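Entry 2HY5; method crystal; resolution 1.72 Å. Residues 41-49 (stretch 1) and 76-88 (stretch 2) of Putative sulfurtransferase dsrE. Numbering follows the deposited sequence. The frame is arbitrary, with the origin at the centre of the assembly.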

# COMPACT_ATOMS: atom_id res chain seq x y z
N HIS A 41 -6.86 -3.24 -10.51
CA HIS A 41 -5.52 -2.93 -9.99
C HIS A 41 -4.84 -4.28 -9.69
O HIS A 41 -5.05 -5.25 -10.41
CB HIS A 41 -5.60 -2.10 -8.70
CG HIS A 41 -6.38 -0.83 -8.83
ND1 HIS A 41 -6.03 0.18 -9.70
CD2 HIS A 41 -7.46 -0.38 -8.15
CE1 HIS A 41 -6.87 1.19 -9.56
NE2 HIS A 41 -7.75 0.88 -8.62
N ASP A 42 -4.03 -4.33 -8.64
CA ASP A 42 -3.35 -5.57 -8.26
C ASP A 42 -4.36 -6.66 -7.90
O ASP A 42 -3.99 -7.82 -7.71
CB ASP A 42 -2.41 -5.34 -7.08
CG ASP A 42 -1.00 -4.97 -7.51
OD1 ASP A 42 -0.76 -4.86 -8.73
OD2 ASP A 42 -0.13 -4.80 -6.62
N GLY A 43 -5.62 -6.27 -7.79
CA GLY A 43 -6.66 -7.23 -7.47
C GLY A 43 -6.73 -8.35 -8.49
O GLY A 43 -7.15 -9.46 -8.17
N VAL A 44 -6.32 -8.07 -9.72
CA VAL A 44 -6.37 -9.10 -10.76
C VAL A 44 -5.52 -10.32 -10.40
O VAL A 44 -5.75 -11.41 -10.92
CB VAL A 44 -5.90 -8.54 -12.13
CG1 VAL A 44 -6.81 -7.38 -12.55
CG2 VAL A 44 -4.45 -8.09 -12.05
N ASN A 45 -4.55 -10.14 -9.51
CA ASN A 45 -3.67 -11.23 -9.12
C ASN A 45 -4.36 -12.31 -8.26
O ASN A 45 -3.74 -13.32 -7.92
CB ASN A 45 -2.43 -10.67 -8.40
CG ASN A 45 -1.51 -9.89 -9.35
OD1 ASN A 45 -0.73 -9.04 -8.92
ND2 ASN A 45 -1.60 -10.20 -10.64
N ASN A 46 -5.63 -12.09 -7.94
CA ASN A 46 -6.39 -13.06 -7.16
C ASN A 46 -6.93 -14.14 -8.09
O ASN A 46 -7.60 -15.07 -7.64
CB ASN A 46 -7.59 -12.40 -6.49
CG ASN A 46 -7.21 -11.62 -5.26
OD1 ASN A 46 -6.92 -12.20 -4.22
ND2 ASN A 46 -7.21 -10.30 -5.38
N SER A 47 -6.63 -14.02 -9.38
CA SER A 47 -7.16 -14.97 -10.35
C SER A 47 -6.17 -15.96 -10.95
O SER A 47 -6.53 -16.72 -11.85
CB SER A 47 -7.84 -14.22 -11.48
OG SER A 47 -6.90 -13.49 -12.26
N THR A 48 -4.93 -15.96 -10.47
CA THR A 48 -3.94 -16.89 -11.01
C THR A 48 -4.06 -18.27 -10.38
O THR A 48 -4.31 -18.39 -9.19
CB THR A 48 -2.50 -16.37 -10.80
OG1 THR A 48 -1.57 -17.39 -11.17
CG2 THR A 48 -2.27 -15.98 -9.35
N ARG A 49 -3.87 -19.31 -11.19
CA ARG A 49 -3.96 -20.69 -10.72
C ARG A 49 -2.59 -21.23 -10.34
O ARG A 49 -2.46 -22.39 -9.96
CB ARG A 49 -4.56 -21.58 -11.81
CG ARG A 49 -3.66 -21.79 -13.04
CD ARG A 49 -4.27 -22.80 -14.03
NE ARG A 49 -3.35 -23.16 -15.11
CZ ARG A 49 -3.20 -22.46 -16.23
NH1 ARG A 49 -3.91 -21.36 -16.43
NH2 ARG A 49 -2.33 -22.87 -17.16
N VAL A 76 -14.98 -11.43 -12.33
CA VAL A 76 -14.39 -10.78 -13.48
C VAL A 76 -13.07 -10.08 -13.17
O VAL A 76 -12.93 -9.40 -12.14
CB VAL A 76 -15.38 -9.75 -14.08
CG1 VAL A 76 -14.85 -9.20 -15.40
CG2 VAL A 76 -16.74 -10.41 -14.26
N VAL A 77 -12.11 -10.26 -14.07
CA VAL A 77 -10.78 -9.66 -13.95
C VAL A 77 -10.59 -8.66 -15.08
O VAL A 77 -10.77 -8.99 -16.26
CB VAL A 77 -9.69 -10.75 -14.04
CG1 VAL A 77 -8.31 -10.12 -14.00
CG2 VAL A 77 -9.87 -11.74 -12.89
N CYS A 78 -10.24 -7.42 -14.73
CA CYS A 78 -10.03 -6.37 -15.72
C CYS A 78 -8.92 -6.72 -16.70
O CYS A 78 -7.79 -7.01 -16.30
CB CYS A 78 -9.68 -5.05 -15.02
SG CYS A 78 -9.35 -3.71 -16.18
N VAL A 79 -9.23 -6.67 -17.99
CA VAL A 79 -8.24 -7.00 -19.01
C VAL A 79 -7.05 -6.04 -19.04
O VAL A 79 -5.91 -6.48 -19.18
CB VAL A 79 -8.89 -7.05 -20.42
CG1 VAL A 79 -9.41 -5.68 -20.82
CG2 VAL A 79 -7.88 -7.56 -21.43
N ALA A 80 -7.31 -4.75 -18.92
CA ALA A 80 -6.26 -3.73 -18.94
C ALA A 80 -5.28 -3.94 -17.79
O ALA A 80 -4.06 -3.97 -17.99
CB ALA A 80 -6.87 -2.34 -18.86
N ALA A 81 -5.82 -4.09 -16.59
CA ALA A 81 -5.01 -4.31 -15.41
C ALA A 81 -4.30 -5.67 -15.48
O ALA A 81 -3.18 -5.83 -15.01
CB ALA A 81 -5.88 -4.23 -14.15
N ALA A 82 -4.96 -6.66 -16.09
CA ALA A 82 -4.38 -7.99 -16.23
C ALA A 82 -3.19 -7.99 -17.20
O ALA A 82 -2.18 -8.66 -16.96
CB ALA A 82 -5.44 -8.98 -16.70
N GLN A 83 -3.31 -7.25 -18.29
CA GLN A 83 -2.24 -7.18 -19.28
C GLN A 83 -1.00 -6.52 -18.70
O GLN A 83 0.13 -6.90 -19.00
CB GLN A 83 -2.70 -6.40 -20.51
CG GLN A 83 -3.73 -7.14 -21.34
CD GLN A 83 -4.27 -6.30 -22.48
OE1 GLN A 83 -4.97 -6.81 -23.36
NE2 GLN A 83 -3.94 -5.02 -22.48
N ARG A 84 -1.22 -5.53 -17.85
CA ARG A 84 -0.12 -4.81 -17.23
C ARG A 84 0.61 -5.69 -16.21
O ARG A 84 1.83 -5.61 -16.06
CB ARG A 84 -0.67 -3.57 -16.52
CG ARG A 84 0.29 -2.40 -16.43
CD ARG A 84 -0.44 -1.21 -15.81
NE ARG A 84 -1.78 -1.07 -16.37
CZ ARG A 84 -2.14 -0.15 -17.27
NH1 ARG A 84 -1.25 0.73 -17.71
NH2 ARG A 84 -3.38 -0.12 -17.72
N ARG A 85 -0.14 -6.56 -15.55
CA ARG A 85 0.42 -7.40 -14.50
C ARG A 85 0.75 -8.86 -14.80
O ARG A 85 1.41 -9.53 -14.00
CB ARG A 85 -0.49 -7.31 -13.28
CG ARG A 85 -0.64 -5.87 -12.79
CD ARG A 85 -1.66 -5.75 -11.68
NE ARG A 85 -1.69 -4.41 -11.09
CZ ARG A 85 -2.19 -3.33 -11.68
NH1 ARG A 85 -2.71 -3.40 -12.89
NH2 ARG A 85 -2.20 -2.17 -11.02
N GLY A 86 0.29 -9.37 -15.94
CA GLY A 86 0.61 -10.74 -16.28
C GLY A 86 -0.43 -11.80 -16.02
O GLY A 86 -0.08 -12.94 -15.74
N ILE A 87 -1.71 -11.45 -16.08
CA ILE A 87 -2.77 -12.44 -15.90
C ILE A 87 -3.22 -12.72 -17.33
O ILE A 87 -3.66 -11.82 -18.04
CB ILE A 87 -3.95 -11.89 -15.06
CG1 ILE A 87 -3.50 -11.66 -13.62
CG2 ILE A 87 -5.11 -12.89 -15.08
CD1 ILE A 87 -3.07 -12.92 -12.88
N VAL A 88 -3.09 -13.98 -17.74
CA VAL A 88 -3.39 -14.37 -19.11
C VAL A 88 -4.27 -15.60 -19.27
O VAL A 88 -4.04 -16.62 -18.63
CB VAL A 88 -2.06 -14.63 -19.87
CG1 VAL A 88 -2.34 -14.99 -21.31
CG2 VAL A 88 -1.15 -13.42 -19.77

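Val44 is the organizing residue of this contact. Its CA-to-CB bond points toward the other stretch, and its small branched side chain fills the hollow formed where a strand turns into a helix. Val44 CB lies 3.4 Å from Val77 CG1 on the last part of the strand, Val44 CG1 sits 3.7 Å from Ala81 CB in the first turn of the helix, and Val44 CG2 is 4.0 Å from Ile87 CG1 just beyond the helix. One valine thus touches all three segments of its partner.

Residues 42-46 form a short 3-10 segment, held by bonds such as Val44 N to His41 O and Ser47 N to Val44 O, and the CA atoms of Val44 and Val77 come within 5.5 Å. At one end His41 CA lies 5.6 Å from Ala81 CA; at the other Thr48 CA lies 6.7 Å from Ile87 CA. No backbone hydrogen bond joins the stretches, so side chains carry the association. On the partner side, Cys78 caps the helix: its SG accepts from Ala81 N at 3.6 Å, nearly in line. At the far end Gly86 takes a positive phi, where a CB would jam against the carbonyl oxygen of Arg85. The chain then leaves the helix and brings Ile87 back toward Val44.

Ile87 extends the apolar surface. Its CD1 reaches 4.1 Å from Thr48 CB and 3.8 Å from Asn45 ND2, the latter a plain van der Waals contact. Ser47 also faces this patch, with Ser47 CB 3.5 Å from Val77 CG2. Its hydroxyl can sit among carbons, Ser47 OG being 3.4 Å from Ile87 CG2, because its hydrogen bond stays within its own stretch, donating to Val44 O at 2.7 Å.

The polar edge belongs to Arg85. Its aliphatic part still serves the apolar centre, with Arg85 CD 3.7 Å from Val44 CG2, while its charged end forms a salt bridge: Arg85 NE donates to Asp42 OD1 at 2.6 Å. This is the one hydrogen bond between the stretches, and it is short and buried, pairing opposite charges. The guanidinium is further fixed by Arg85 NH1, which donates to Ala81 O at 3.3 Å, and by bonds elsewhere in the structure. Backbone covers one of its faces, with His41 C 3.4 Å from Arg85 CZ. The rule to read here is a compact apolar plug, flanked by a charge pair whose long arm also packs against it.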